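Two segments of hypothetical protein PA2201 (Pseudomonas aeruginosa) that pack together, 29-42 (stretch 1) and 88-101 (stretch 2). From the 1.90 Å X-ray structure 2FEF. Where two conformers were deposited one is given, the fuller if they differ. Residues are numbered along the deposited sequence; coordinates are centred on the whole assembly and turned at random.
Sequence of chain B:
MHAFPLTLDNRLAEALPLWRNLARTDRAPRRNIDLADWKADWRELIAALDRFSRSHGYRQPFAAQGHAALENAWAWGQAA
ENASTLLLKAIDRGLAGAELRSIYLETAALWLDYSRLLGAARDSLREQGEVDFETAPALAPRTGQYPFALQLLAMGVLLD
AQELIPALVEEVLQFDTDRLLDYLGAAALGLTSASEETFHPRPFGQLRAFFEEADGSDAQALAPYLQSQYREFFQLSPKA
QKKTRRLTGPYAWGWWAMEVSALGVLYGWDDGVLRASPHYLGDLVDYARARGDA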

ATOM      1  N   PRO B  29      24.222  -6.037  11.242  1.00 28.73           N
ATOM      2  CA  PRO B  29      23.294  -5.138  11.959  1.00 28.25           C
ATOM      3  C   PRO B  29      23.880  -4.513  13.240  1.00 27.11           C
ATOM      4  O   PRO B  29      24.748  -5.109  13.900  1.00 24.94           O
ATOM      5  CB  PRO B  29      22.118  -6.059  12.305  1.00 28.23           C
ATOM      6  CG  PRO B  29      22.125  -7.079  11.153  1.00 28.49           C
ATOM      7  CD  PRO B  29      23.621  -7.369  11.027  1.00 29.21           C
ATOM      8  N   ARG B  30      23.349  -3.356  13.607  1.00 25.22           N
ATOM      9  CA  ARG B  30      23.785  -2.639  14.812  1.00 25.92           C
ATOM     10  C   ARG B  30      23.227  -3.215  16.128  1.00 25.86           C
ATOM     11  O   ARG B  30      23.744  -2.920  17.224  1.00 26.37           O
ATOM     12  CB  ARG B  30      23.449  -1.146  14.691  1.00 24.59           C
ATOM     13  CG  ARG B  30      24.423  -0.387  13.819  1.00 25.93           C
ATOM     14  CD  ARG B  30      24.175   1.131  13.887  1.00 25.61           C
ATOM     15  NE  ARG B  30      25.138   1.829  13.032  1.00 24.42           N
ATOM     16  CZ  ARG B  30      24.972   2.063  11.733  1.00 26.44           C
ATOM     17  NH1 ARG B  30      25.948   2.671  11.066  1.00 25.09           N
ATOM     18  NH2 ARG B  30      23.857   1.669  11.097  1.00 24.44           N
ATOM     19  N   ARG B  31      22.192  -4.039  16.004  1.00 26.47           N
ATOM     20  CA  ARG B  31      21.588  -4.743  17.130  1.00 25.82           C
ATOM     21  C   ARG B  31      21.027  -6.042  16.598  1.00 27.67           C
ATOM     22  O   ARG B  31      20.979  -6.239  15.378  1.00 27.55           O
ATOM     23  CB  ARG B  31      20.471  -3.892  17.770  1.00 26.28           C
ATOM     24  CG  ARG B  31      19.265  -3.635  16.887  1.00 24.49           C
ATOM     25  CD  ARG B  31      18.312  -2.617  17.520  1.00 25.40           C
ATOM     26  NE  ARG B  31      17.084  -2.445  16.714  1.00 24.82           N
ATOM     27  CZ  ARG B  31      15.976  -3.167  16.836  1.00 29.74           C
ATOM     28  NH1 ARG B  31      15.875  -4.129  17.755  1.00 30.82           N
ATOM     29  NH2 ARG B  31      14.940  -2.922  16.010  1.00 30.54           N
ATOM     30  N   ASN B  32      20.598  -6.934  17.496  1.00 28.23           N
ATOM     31  CA  ASN B  32      20.019  -8.219  17.100  0.50 28.99           C
ATOM     32  C   ASN B  32      18.681  -8.005  16.418  1.00 28.30           C
ATOM     33  O   ASN B  32      17.746  -7.462  17.017  1.00 29.17           O
ATOM     34  CB  ASN B  32      19.834  -9.167  18.302  0.50 29.29           C
ATOM     35  CG  ASN B  32      19.287 -10.535  17.890  0.50 30.26           C
ATOM     36  OD1 ASN B  32      19.879 -11.228  17.070  0.50 32.96           O
ATOM     37  ND2 ASN B  32      18.145 -10.914  18.451  0.50 31.81           N
ATOM     38  N   ILE B  33      18.587  -8.396  15.160  1.00 28.67           N
ATOM     39  CA  ILE B  33      17.320  -8.243  14.420  1.00 29.05           C
ATOM     40  C   ILE B  33      17.038  -9.534  13.678  1.00 29.82           C
ATOM     41  O   ILE B  33      17.928 -10.374  13.534  1.00 28.92           O
ATOM     42  CB  ILE B  33      17.366  -7.055  13.434  1.00 28.98           C
ATOM     43  CG1 ILE B  33      18.438  -7.279  12.359  1.00 29.18           C
ATOM     44  CG2 ILE B  33      17.523  -5.732  14.196  1.00 30.11           C
ATOM     45  CD1 ILE B  33      18.368  -6.298  11.216  1.00 27.74           C
ATOM     46  N   ASP B  34      15.796  -9.731  13.254  1.00 29.16           N
ATOM     47  CA  ASP B  34      15.511 -10.855  12.383  1.00 30.98           C
ATOM     48  C   ASP B  34      15.688 -10.372  10.947  1.00 30.66           C
ATOM     49  O   ASP B  34      14.923  -9.511  10.498  1.00 30.01           O
ATOM     50  CB  ASP B  34      14.088 -11.352  12.615  1.00 31.76           C
ATOM     51  CG  ASP B  34      13.763 -12.550  11.755  1.00 36.28           C
ATOM     52  OD1 ASP B  34      13.638 -12.394  10.516  1.00 37.88           O
ATOM     53  OD2 ASP B  34      13.655 -13.654  12.321  1.00 41.05           O
ATOM     54  N   LEU B  35      16.679 -10.898  10.227  1.00 30.53           N
ATOM     55  CA  LEU B  35      16.951 -10.389   8.881  1.00 31.31           C
ATOM     56  C   LEU B  35      15.803 -10.587   7.883  1.00 30.73           C
ATOM     57  O   LEU B  35      15.605  -9.741   7.003  1.00 29.29           O
ATOM     58  CB  LEU B  35      18.278 -10.920   8.311  1.00 32.73           C
ATOM     59  CG  LEU B  35      19.555 -10.346   8.954  1.00 34.99           C
ATOM     60  CD1 LEU B  35      20.773 -11.080   8.438  1.00 36.37           C
ATOM     61  CD2 LEU B  35      19.655  -8.840   8.664  1.00 36.95           C
ATOM     62  N   ALA B  36      15.063 -11.694   7.997  1.00 30.09           N
ATOM     63  CA  ALA B  36      13.905 -11.904   7.094  1.00 29.66           C
ATOM     64  C   ALA B  36      12.827 -10.835   7.295  1.00 28.97           C
ATOM     65  O   ALA B  36      12.335 -10.238   6.334  1.00 27.82           O
ATOM     66  CB  ALA B  36      13.314 -13.318   7.263  1.00 31.35           C
ATOM     67  N   ASP B  37      12.465 -10.602   8.549  1.00 28.37           N
ATOM     68  CA  ASP B  37      11.513  -9.553   8.921  1.00 27.64           C
ATOM     69  C   ASP B  37      11.992  -8.190   8.447  1.00 26.94           C
ATOM     70  O   ASP B  37      11.222  -7.444   7.820  1.00 25.32           O
ATOM     71  CB  ASP B  37      11.326  -9.525  10.437  1.00 28.31           C
ATOM     72  CG  ASP B  37      10.523 -10.711  10.931  1.00 33.70           C
ATOM     73  OD1 ASP B  37       9.893 -11.393  10.076  1.00 34.00           O
ATOM     74  OD2 ASP B  37      10.542 -10.971  12.166  1.00 38.29           O
ATOM     75  N   TRP B  38      13.273  -7.909   8.713  1.00 26.35           N
ATOM     76  CA  TRP B  38      13.883  -6.636   8.316  1.00 25.36           C
ATOM     77  C   TRP B  38      13.723  -6.415   6.806  1.00 25.43           C
ATOM     78  O   TRP B  38      13.252  -5.373   6.388  1.00 25.26           O
ATOM     79  CB  TRP B  38      15.380  -6.522   8.709  1.00 25.15           C
ATOM     80  CG  TRP B  38      15.873  -5.160   8.292  1.00 24.45           C
ATOM     81  CD1 TRP B  38      15.811  -4.012   9.030  1.00 22.48           C
ATOM     82  CD2 TRP B  38      16.437  -4.795   7.022  1.00 23.94           C
ATOM     83  NE1 TRP B  38      16.325  -2.960   8.316  1.00 24.94           N
ATOM     84  CE2 TRP B  38      16.703  -3.407   7.072  1.00 23.63           C
ATOM     85  CE3 TRP B  38      16.753  -5.512   5.851  1.00 26.32           C
ATOM     86  CZ2 TRP B  38      17.270  -2.708   5.996  1.00 25.75           C
ATOM     87  CZ3 TRP B  38      17.315  -4.823   4.775  1.00 25.50           C
ATOM     88  CH2 TRP B  38      17.563  -3.429   4.854  1.00 24.60           C
ATOM     89  N   LYS B  39      14.099  -7.404   6.003  1.00 25.15           N
ATOM     90  CA  LYS B  39      14.038  -7.268   4.549  1.00 25.91           C
ATOM     91  C   LYS B  39      12.610  -7.032   4.090  1.00 25.22           C
ATOM     92  O   LYS B  39      12.375  -6.268   3.155  1.00 25.68           O
ATOM     93  CB  LYS B  39      14.626  -8.506   3.860  1.00 26.25           C
ATOM     94  CG  LYS B  39      14.807  -8.351   2.334  1.00 29.22           C
ATOM     95  N   ALA B  40      11.652  -7.679   4.733  1.00 25.03           N
ATOM     96  CA  ALA B  40      10.242  -7.485   4.330  1.00 24.50           C
ATOM     97  C   ALA B  40       9.781  -6.093   4.728  1.00 25.17           C
ATOM     98  O   ALA B  40       9.029  -5.462   3.992  1.00 23.77           O
ATOM     99  CB  ALA B  40       9.333  -8.556   4.931  1.00 25.15           C
ATOM    100  N   ASP B  41      10.224  -5.616   5.895  1.00 24.69           N
ATOM    101  CA  ASP B  41       9.895  -4.261   6.339  1.00 25.33           C
ATOM    102  C   ASP B  41      10.480  -3.225   5.360  1.00 25.11           C
ATOM    103  O   ASP B  41       9.818  -2.263   5.000  1.00 25.09           O
ATOM    104  CB  ASP B  41      10.488  -3.968   7.723  1.00 26.39           C
ATOM    105  CG  ASP B  41       9.795  -4.715   8.849  1.00 30.42           C
ATOM    106  OD1 ASP B  41       8.688  -5.250   8.645  1.00 29.95           O
ATOM    107  OD2 ASP B  41      10.386  -4.741   9.955  1.00 32.84           O
ATOM    108  N   TRP B  42      11.730  -3.437   4.975  1.00 24.74           N
ATOM    109  CA  TRP B  42      12.429  -2.592   4.019  1.00 25.10           C
ATOM    110  C   TRP B  42      11.651  -2.508   2.713  1.00 24.98           C
ATOM    111  O   TRP B  42      11.381  -1.399   2.248  1.00 25.12           O
ATOM    112  CB  TRP B  42      13.823  -3.175   3.729  1.00 24.49           C
ATOM    113  CG  TRP B  42      14.694  -2.233   2.880  1.00 24.55           C
ATOM    114  CD1 TRP B  42      14.989  -2.363   1.556  1.00 25.45           C
ATOM    115  CD2 TRP B  42      15.351  -1.044   3.330  1.00 24.44           C
ATOM    116  NE1 TRP B  42      15.793  -1.324   1.150  1.00 25.12           N
ATOM    117  CE2 TRP B  42      16.044  -0.506   2.219  1.00 23.90           C
ATOM    118  CE3 TRP B  42      15.426  -0.387   4.568  1.00 24.15           C
ATOM    119  CZ2 TRP B  42      16.801   0.676   2.298  1.00 25.76           C
ATOM    120  CZ3 TRP B  42      16.176   0.788   4.656  1.00 26.70           C
ATOM    121  CH2 TRP B  42      16.868   1.306   3.518  1.00 24.60           C
ATOM    122  N   LEU B  88      15.394   4.830  10.052  1.00 23.93           N
ATOM    123  CA  LEU B  88      15.497   3.991  11.236  1.00 24.60           C
ATOM    124  C   LEU B  88      15.833   2.535  10.896  1.00 24.18           C
ATOM    125  O   LEU B  88      16.748   1.955  11.474  1.00 23.85           O
ATOM    126  CB  LEU B  88      14.197   4.108  12.068  1.00 23.97           C
ATOM    127  CG  LEU B  88      14.210   3.234  13.326  1.00 24.25           C
ATOM    128  CD1 LEU B  88      15.319   3.673  14.313  1.00 22.60           C
ATOM    129  CD2 LEU B  88      12.836   3.242  13.959  1.00 24.75           C
ATOM    130  N   LYS B  89      15.104   1.934   9.958  1.00 24.02           N
ATOM    131  CA  LYS B  89      15.413   0.570   9.554  1.00 24.08           C
ATOM    132  C   LYS B  89      16.854   0.431   9.037  1.00 24.77           C
ATOM    133  O   LYS B  89      17.534  -0.578   9.279  1.00 24.71           O
ATOM    134  CB  LYS B  89      14.425   0.153   8.469  1.00 24.71           C
ATOM    135  CG  LYS B  89      13.004   0.050   9.018  1.00 25.38           C
ATOM    136  CD  LYS B  89      12.840  -1.216   9.876  1.00 29.13           C
ATOM    137  CE  LYS B  89      11.583  -1.095  10.724  1.00 32.18           C
ATOM    138  NZ  LYS B  89      11.502  -2.300  11.615  1.00 35.96           N
ATOM    139  N   ALA B  90      17.321   1.441   8.297  1.00 24.03           N
ATOM    140  CA  ALA B  90      18.683   1.409   7.764  1.00 25.19           C
ATOM    141  C   ALA B  90      19.739   1.472   8.908  1.00 24.59           C
ATOM    142  O   ALA B  90      20.772   0.811   8.850  1.00 25.73           O
ATOM    143  CB  ALA B  90      18.863   2.569   6.797  1.00 24.15           C
ATOM    144  N   ILE B  91      19.476   2.267   9.932  1.00 24.75           N
ATOM    145  CA  ILE B  91      20.315   2.270  11.143  1.00 24.72           C
ATOM    146  C   ILE B  91      20.369   0.867  11.797  1.00 25.19           C
ATOM    147  O   ILE B  91      21.473   0.300  12.070  1.00 23.76           O
ATOM    148  CB  ILE B  91      19.825   3.322  12.209  1.00 24.05           C
ATOM    149  CG1 ILE B  91      19.824   4.742  11.598  1.00 23.22           C
ATOM    150  CG2 ILE B  91      20.796   3.253  13.469  1.00 24.88           C
ATOM    151  CD1 ILE B  91      19.100   5.787  12.444  1.00 25.83           C
ATOM    152  N   ASP B  92      19.194   0.290  12.047  1.00 25.71           N
ATOM    153  CA  ASP B  92      19.125  -1.107  12.576  1.00 27.12           C
ATOM    154  C   ASP B  92      19.973  -2.092  11.761  1.00 27.23           C
ATOM    155  O   ASP B  92      20.685  -2.945  12.313  1.00 27.86           O
ATOM    156  CB  ASP B  92      17.681  -1.617  12.527  1.00 26.48           C
ATOM    157  CG  ASP B  92      16.801  -1.100  13.662  1.00 29.22           C
ATOM    158  OD1 ASP B  92      17.297  -0.410  14.576  1.00 29.99           O
ATOM    159  OD2 ASP B  92      15.561  -1.376  13.597  1.00 28.34           O
ATOM    160  N   ARG B  93      19.911  -1.947  10.434  1.00 27.07           N
ATOM    161  CA  ARG B  93      20.510  -2.914   9.517  1.00 26.51           C
ATOM    162  C   ARG B  93      22.034  -2.838   9.496  1.00 25.87           C
ATOM    163  O   ARG B  93      22.691  -3.761   9.007  1.00 26.49           O
ATOM    164  CB  ARG B  93      19.981  -2.715   8.085  1.00 26.87           C
ATOM    165  CG  ARG B  93      20.509  -3.769   7.079  1.00 26.79           C
ATOM    166  CD  ARG B  93      20.085  -5.177   7.475  1.00 27.55           C
ATOM    167  NE  ARG B  93      20.653  -6.201   6.579  1.00 28.63           N
ATOM    168  CZ  ARG B  93      21.910  -6.635   6.624  1.00 29.17           C
ATOM    169  NH1 ARG B  93      22.757  -6.164   7.550  1.00 28.24           N
ATOM    170  NH2 ARG B  93      22.316  -7.563   5.741  1.00 28.77           N
ATOM    171  N   GLY B  94      22.594  -1.734   9.984  1.00 25.73           N
ATOM    172  CA  GLY B  94      24.057  -1.582  10.006  1.00 25.83           C
ATOM    173  C   GLY B  94      24.607  -0.833   8.799  1.00 26.27           C
ATOM    174  O   GLY B  94      25.815  -0.843   8.580  1.00 26.32           O
ATOM    175  N   LEU B  95      23.747  -0.164   8.020  1.00 26.18           N
ATOM    176  CA  LEU B  95      24.240   0.663   6.890  1.00 27.08           C
ATOM    177  C   LEU B  95      25.188   1.750   7.430  1.00 26.97           C
ATOM    178  O   LEU B  95      24.918   2.372   8.465  1.00 26.60           O
ATOM    179  CB  LEU B  95      23.077   1.265   6.071  1.00 28.05           C
ATOM    180  CG  LEU B  95      22.301   0.188   5.273  1.00 30.79           C
ATOM    181  CD1 LEU B  95      21.068   0.755   4.652  1.00 35.05           C
ATOM    182  CD2 LEU B  95      23.178  -0.336   4.170  1.00 34.80           C
ATOM    183  N   ALA B  96      26.300   1.960   6.747  1.00 27.28           N
ATOM    184  CA  ALA B  96      27.316   2.873   7.262  1.00 27.50           C
ATOM    185  C   ALA B  96      26.893   4.321   7.046  1.00 27.25           C
ATOM    186  O   ALA B  96      25.883   4.612   6.357  1.00 26.96           O
ATOM    187  CB  ALA B  96      28.646   2.598   6.653  1.00 28.75           C
ATOM    188  N   GLY B  97      27.655   5.221   7.658  1.00 27.62           N
ATOM    189  CA  GLY B  97      27.321   6.646   7.690  1.00 28.17           C
ATOM    190  C   GLY B  97      26.972   7.228   6.342  1.00 27.59           C
ATOM    191  O   GLY B  97      25.969   7.912   6.206  1.00 27.21           O
ATOM    192  N   ALA B  98      27.789   6.950   5.324  1.00 27.40           N
ATOM    193  CA  ALA B  98      27.544   7.562   4.003  1.00 27.89           C
ATOM    194  C   ALA B  98      26.188   7.158   3.410  1.00 28.38           C
ATOM    195  O   ALA B  98      25.459   8.019   2.843  1.00 28.24           O
ATOM    196  CB  ALA B  98      28.709   7.282   3.022  1.00 27.95           C
ATOM    197  N   GLU B  99      25.852   5.874   3.540  1.00 27.58           N
ATOM    198  CA  GLU B  99      24.556   5.364   3.080  1.00 28.44           C
ATOM    199  C   GLU B  99      23.390   5.936   3.857  1.00 27.91           C
ATOM    200  O   GLU B  99      22.343   6.288   3.266  1.00 26.76           O
ATOM    201  CB  GLU B  99      24.504   3.832   3.068  1.00 29.49           C
ATOM    202  CG  GLU B  99      25.348   3.209   1.925  1.00 31.33           C
ATOM    203  CD  GLU B  99      26.841   3.496   2.049  1.00 38.29           C
ATOM    204  OE1 GLU B  99      27.418   3.219   3.129  1.00 35.74           O
ATOM    205  OE2 GLU B  99      27.441   3.996   1.058  1.00 40.91           O
ATOM    206  N   LEU B 100      23.558   6.042   5.176  1.00 27.21           N
ATOM    207  CA  LEU B 100      22.506   6.621   6.019  1.00 27.54           C
ATOM    208  C   LEU B 100      22.303   8.088   5.640  1.00 27.10           C
ATOM    209  O   LEU B 100      21.167   8.568   5.535  1.00 27.19           O
ATOM    210  CB  LEU B 100      22.902   6.534   7.495  1.00 26.79           C
ATOM    211  CG  LEU B 100      22.951   5.158   8.150  1.00 29.27           C
ATOM    212  CD1 LEU B 100      23.325   5.323   9.639  1.00 26.57           C
ATOM    213  CD2 LEU B 100      21.605   4.439   7.967  1.00 27.65           C
ATOM    214  N   ARG B 101      23.416   8.786   5.412  1.00 27.48           N
ATOM    215  CA  ARG B 101      23.335  10.223   5.011  1.00 27.95           C
ATOM    216  C   ARG B 101      22.548  10.413   3.697  1.00 27.62           C
ATOM    217  O   ARG B 101      21.721  11.325   3.580  1.00 27.15           O
ATOM    218  CB  ARG B 101      24.730  10.855   4.944  1.00 27.22           C
ATOM    219  CG  ARG B 101      24.694  12.403   4.818  1.00 25.68           C
ATOM    220  CD  ARG B 101      26.133  12.936   4.660  1.00 28.64           C
ATOM    221  NE  ARG B 101      26.221  14.365   4.974  1.00 26.84           N
ATOM    222  CZ  ARG B 101      25.953  15.335   4.096  1.00 29.48           C
ATOM    223  NH1 ARG B 101      25.601  15.041   2.850  1.00 26.19           N
ATOM    224  NH2 ARG B 101      26.039  16.603   4.466  1.00 27.60           N
TER

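Stretch 1 enters as a loop and becomes a helix at Leu35. It runs against the end of the helix 88-93 and the turn that follows. The two helices are nearly antiparallel, at 153°, with their axes 10.7 Å apart at closest approach. That spacing leaves room for large side chains between them.

Pro29 sits against the helix end. Its CA lies 4.1 Å from the CA of Gly94, and it makes a CA-H...O contact with Arg93 O at 3.3 Å. Gly94 has positive phi and closes the helix in a Schellman motif. A CB on Gly94 would be jammed against the carbonyl O of Arg93, and it would fall only 3.2 Å from Pro29 CA. The lack of a side chain thus suits both the turn and the close approach of Pro29.

Arg30 has the most area covered in this contact. Its backbone N donates to Asp92 O at 3.0 Å. Its side chain is extended, with chi2 and chi3 both t, and the guanidinium reaches the turn after the helix. There NH1 donates to Leu95 O at 2.8 Å and NH2 donates to the same Leu95 O at 2.9 Å. NH2 also donates to Ile91 O at 2.9 Å. Both oxygens lie at the guanidinium edge, near its plane, where the N-H groups point. One side chain therefore ties the last helical turn to the segment that leaves it.

Arg31 forms a two-pronged salt bridge with Asp92. NE donates to Asp92 OD1 at 3.0 Å, and NH2 donates to Asp92 OD2 at 2.9 Å. The carboxylate meets the guanidinium edge-on, and the NE bond is almost straight, at 173°.

Asn32 points away and makes no contact. Ile33 points toward stretch 2 and packs loosely, with CD1 4.3 Å from Arg93 CD.

Asp34 does not touch stretch 2. It caps the helix of stretch 1, with OD1 accepting from Asp37 N at 2.9 Å. Leu35, in the first turn, places CD2 over one face of the Arg93 guanidinium, 3.5 Å from Arg93 NE.

Trp38 is buried and points toward the other helix. Its NE1 donates to Lys89 O at 2.8 Å. Lys89 O also accepts from Arg93 N within its own helix, at 3.0 Å, so it serves two donors. The side chain of Arg93 lies over one face of the indole. Arg93 CD is 3.6 Å from the centroid of the six-membered ring, a CH-pi contact. The charged end is farther off, with Arg93 CZ 5.6 Å from the centroid of the six-membered ring of Trp38, so any cation-pi attraction is weak at most.

Asp41 points toward stretch 2 and forms the second salt bridge. Its OD2 accepts from Lys89 NZ at 3.2 Å.

Trp42 adds apolar packing. Its CZ3 is 3.9 Å from Ala90 CB, and its CH2 is 4.4 Å from Leu95 CD1. Lys89 CB lies at the ring edge, 4.1 Å from Trp42 CE3.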